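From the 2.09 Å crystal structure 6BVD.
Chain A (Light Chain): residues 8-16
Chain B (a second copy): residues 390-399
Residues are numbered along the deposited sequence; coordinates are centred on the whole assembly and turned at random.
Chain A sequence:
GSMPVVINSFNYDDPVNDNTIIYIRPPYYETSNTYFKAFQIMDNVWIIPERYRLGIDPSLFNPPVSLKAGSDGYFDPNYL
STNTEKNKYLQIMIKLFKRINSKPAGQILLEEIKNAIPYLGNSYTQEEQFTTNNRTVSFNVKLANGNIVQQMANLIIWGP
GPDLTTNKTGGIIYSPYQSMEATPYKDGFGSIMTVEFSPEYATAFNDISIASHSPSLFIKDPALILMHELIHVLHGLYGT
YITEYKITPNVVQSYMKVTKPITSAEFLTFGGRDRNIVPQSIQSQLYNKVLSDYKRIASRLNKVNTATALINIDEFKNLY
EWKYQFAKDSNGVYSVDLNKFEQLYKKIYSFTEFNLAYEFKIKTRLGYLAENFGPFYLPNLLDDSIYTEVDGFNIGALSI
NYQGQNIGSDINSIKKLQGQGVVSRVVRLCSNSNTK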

# COMPACT_ATOMS: atom_id res chain seq x y z
N ASN A 8 7.84 -8.52 -4.71
CA ASN A 8 9.15 -7.96 -4.35
C ASN A 8 9.35 -6.51 -4.77
O ASN A 8 8.80 -6.11 -5.78
N SER A 9 10.16 -5.75 -4.04
CA SER A 9 10.59 -4.39 -4.44
C SER A 9 12.10 -4.34 -4.77
O SER A 9 12.88 -5.16 -4.28
N PHE A 10 12.47 -3.40 -5.63
CA PHE A 10 13.84 -3.23 -6.13
C PHE A 10 13.92 -1.85 -6.79
O PHE A 10 12.90 -1.31 -7.24
N ASN A 11 15.12 -1.30 -6.84
CA ASN A 11 15.40 -0.12 -7.66
C ASN A 11 16.19 -0.57 -8.89
O ASN A 11 16.87 -1.59 -8.82
N TYR A 12 16.11 0.16 -10.00
CA TYR A 12 16.80 -0.29 -11.21
C TYR A 12 18.31 -0.45 -10.96
O TYR A 12 18.96 -1.33 -11.53
N ASP A 13 18.87 0.40 -10.10
CA ASP A 13 20.30 0.37 -9.86
C ASP A 13 20.75 -0.61 -8.77
O ASP A 13 21.94 -0.71 -8.52
N ASP A 14 19.83 -1.33 -8.13
CA ASP A 14 20.24 -2.32 -7.13
C ASP A 14 21.17 -3.36 -7.78
O ASP A 14 20.97 -3.79 -8.91
N PRO A 15 22.18 -3.81 -7.04
CA PRO A 15 23.10 -4.78 -7.65
C PRO A 15 22.45 -6.14 -7.87
O PRO A 15 21.47 -6.46 -7.21
N VAL A 16 22.98 -6.93 -8.81
CA VAL A 16 22.55 -8.32 -9.01
C VAL A 16 22.67 -9.10 -7.71
O VAL A 16 23.60 -8.87 -6.93
N VAL B 390 4.98 -0.07 2.81
CA VAL B 390 5.59 -1.34 3.25
C VAL B 390 7.03 -1.18 3.74
O VAL B 390 7.46 -1.88 4.70
N ASP B 391 7.79 -0.28 3.13
CA ASP B 391 9.25 -0.21 3.41
C ASP B 391 9.78 1.14 3.86
O ASP B 391 10.98 1.26 4.16
N GLY B 392 8.95 2.17 3.84
CA GLY B 392 9.44 3.50 4.14
C GLY B 392 10.46 3.96 3.08
O GLY B 392 10.24 3.80 1.88
N PHE B 393 11.58 4.55 3.52
CA PHE B 393 12.61 5.00 2.57
C PHE B 393 13.45 3.82 2.06
O PHE B 393 14.10 3.91 0.98
N ASN B 394 13.44 2.73 2.82
CA ASN B 394 14.41 1.64 2.54
C ASN B 394 13.86 0.60 1.54
O ASN B 394 13.64 -0.58 1.86
N ILE B 395 13.60 1.08 0.31
CA ILE B 395 13.06 0.28 -0.77
C ILE B 395 14.15 -0.54 -1.45
O ILE B 395 15.19 -0.00 -1.83
N GLY B 396 13.90 -1.84 -1.63
CA GLY B 396 14.81 -2.72 -2.33
C GLY B 396 16.15 -2.76 -1.62
O GLY B 396 16.18 -2.85 -0.41
N ALA B 397 17.25 -2.70 -2.37
CA ALA B 397 18.58 -2.84 -1.75
C ALA B 397 18.97 -1.64 -0.85
O ALA B 397 19.96 -1.70 -0.12
N LEU B 398 18.14 -0.58 -0.83
CA LEU B 398 18.41 0.55 0.04
C LEU B 398 18.23 0.13 1.51
O LEU B 398 18.64 0.84 2.42
N SER B 399 17.65 -1.05 1.73
CA SER B 399 17.49 -1.58 3.08
C SER B 399 18.86 -1.98 3.66
O SER B 399 19.01 -2.07 4.87

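The two stretches come from two copies of the light chain and bury 319 Å² between them, both sides summed. The contact has two hydrogen bonds and centres on I395(B), G396(B) and A397(B).

N8(A) points away from chain B and takes no part. S9(A) points toward it, with chi1 in the m well. Its CB packs 4.0 Å from CG2 of I395(B) and 4.1 Å from OD2 of D391(B). No hydrogen bond joins S9(A) to the chain B stretch. The I395(B) side chain leaves its backbone sideways, with chi1 m and chi2 t.

F10(A) turns its side chain away, with chi1 at 22°, between wells. Its backbone makes the approach instead. CA of F10(A) lies 4.0 Å from CA of G396(B), the closest CA pair between the stretches. G396(B) has no side chain, and this is what allows the fit. An ideal CB on G396(B) would point toward the chain A stretch and stand 2.8 Å from CA of F10(A) and 2.6 Å from OD2 of D14(A), both clashes. The positive phi of G396(B) also favours glycine.

N11(A) points in, with chi1 m and chi2 at -77°. Its ND2 donates a hydrogen bond to O of I395(B) at 2.8 Å. The same ND2 donates to OD1 of D14(A) at 3.1 Å, so the amide is anchored both across the contact and within its own chain. CD1 of L398(B) lies 3.7 Å from ND2 of N11(A). The L398(B) side chain starts sideways, but its end comes nearer to chain A.

Y12(A) and D13(A) are out of reach. They are the middle residues of a type I turn from N11(A) to D14(A), closed by N of D14(A) donating to O of N11(A) at 3.1 Å. The turn brings D14(A) back beside N11(A).

D14(A) points toward chain B, with chi1 m and chi2 at -8°. Its OD2 accepts from N of A397(B) at 2.9 Å, with a nearly straight angle of 165°. OD2 of D14(A) also accepts from N of N11(A) at 2.9 Å. One carboxylate oxygen thus links the backbones of the two chains. CB of A397(B) points in and comes within 3.3 Å of CG of D14(A).

The CA-to-CB bond of P15(A) points sideways, and its ring has the C-gamma endo pucker. Its CD meets CB of A397(B) at 4.1 Å, a small apolar contact. V16(A) is out of reach.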

# COMPACT_ATOMS: atom_id res chain seq x y z
CB ASN A 8 10.25 -8.83 -5.00
CG ASN A 8 10.14 -10.27 -4.59
OD1 ASN A 8 10.11 -10.58 -3.41
ND2 ASN A 8 10.05 -11.16 -5.56
CB SER A 9 10.26 -3.36 -3.35
OG SER A 9 8.85 -3.15 -3.27
CB PHE A 10 14.23 -4.34 -7.14
CG PHE A 10 13.04 -5.04 -7.79
CD1 PHE A 10 12.18 -4.34 -8.63
CD2 PHE A 10 12.78 -6.38 -7.53
CE1 PHE A 10 11.07 -4.96 -9.21
CE2 PHE A 10 11.68 -7.02 -8.11
CZ PHE A 10 10.83 -6.32 -8.96
CB ASN A 11 16.16 0.93 -6.84
CG ASN A 11 15.49 1.19 -5.50
OD1 ASN A 11 14.49 1.88 -5.45
ND2 ASN A 11 16.05 0.65 -4.42
CB TYR A 12 16.59 0.67 -12.39
CG TYR A 12 17.13 0.08 -13.66
CD1 TYR A 12 16.43 -0.89 -14.35
CD2 TYR A 12 18.39 0.46 -14.14
CE1 TYR A 12 16.95 -1.46 -15.52
CE2 TYR A 12 18.92 -0.11 -15.29
CZ TYR A 12 18.19 -1.06 -15.98
OH TYR A 12 18.72 -1.62 -17.12
CB ASP A 13 20.81 1.77 -9.50
CG ASP A 13 20.91 2.70 -10.70
OD1 ASP A 13 20.93 2.23 -11.87
OD2 ASP A 13 20.96 3.92 -10.46
CB ASP A 14 19.07 -3.07 -6.52
CG ASP A 14 18.14 -2.20 -5.67
OD1 ASP A 14 18.45 -1.02 -5.39
OD2 ASP A 14 17.09 -2.75 -5.29
CB PRO A 15 24.25 -4.88 -6.63
CG PRO A 15 23.68 -4.48 -5.36
CD PRO A 15 22.55 -3.46 -5.66
CB VAL A 16 23.39 -8.98 -10.14
CG1 VAL A 16 23.21 -10.53 -10.18
CG2 VAL A 16 23.00 -8.34 -11.46
CB VAL B 390 5.54 -2.38 2.09
CG1 VAL B 390 6.34 -1.91 0.88
CG2 VAL B 390 6.05 -3.74 2.54
CB ASP B 391 10.05 -0.66 2.16
CG ASP B 391 9.90 -2.13 1.84
OD1 ASP B 391 9.82 -2.90 2.82
OD2 ASP B 391 9.92 -2.53 0.62
CB PHE B 393 13.53 6.04 3.23
CG PHE B 393 12.84 7.33 3.62
CD1 PHE B 393 12.43 8.24 2.66
CD2 PHE B 393 12.65 7.65 4.96
CE1 PHE B 393 11.82 9.44 3.02
CE2 PHE B 393 12.03 8.84 5.34
CZ PHE B 393 11.62 9.74 4.37
CB ASN B 394 14.84 0.99 3.86
CG ASN B 394 15.51 1.98 4.83
OD1 ASN B 394 16.31 2.83 4.42
ND2 ASN B 394 15.14 1.91 6.11
CB ILE B 395 12.41 1.17 -1.83
CG1 ILE B 395 11.37 2.11 -1.18
CG2 ILE B 395 11.83 0.33 -2.90
CD1 ILE B 395 11.00 3.22 -2.12
CB ALA B 397 19.65 -3.09 -2.85
CB LEU B 398 17.49 1.73 -0.30
CG LEU B 398 17.75 2.45 -1.63
CD1 LEU B 398 16.57 3.34 -1.99
CD2 LEU B 398 19.06 3.26 -1.64
CB SER B 399 16.57 -2.80 3.08
OG SER B 399 17.16 -3.88 2.40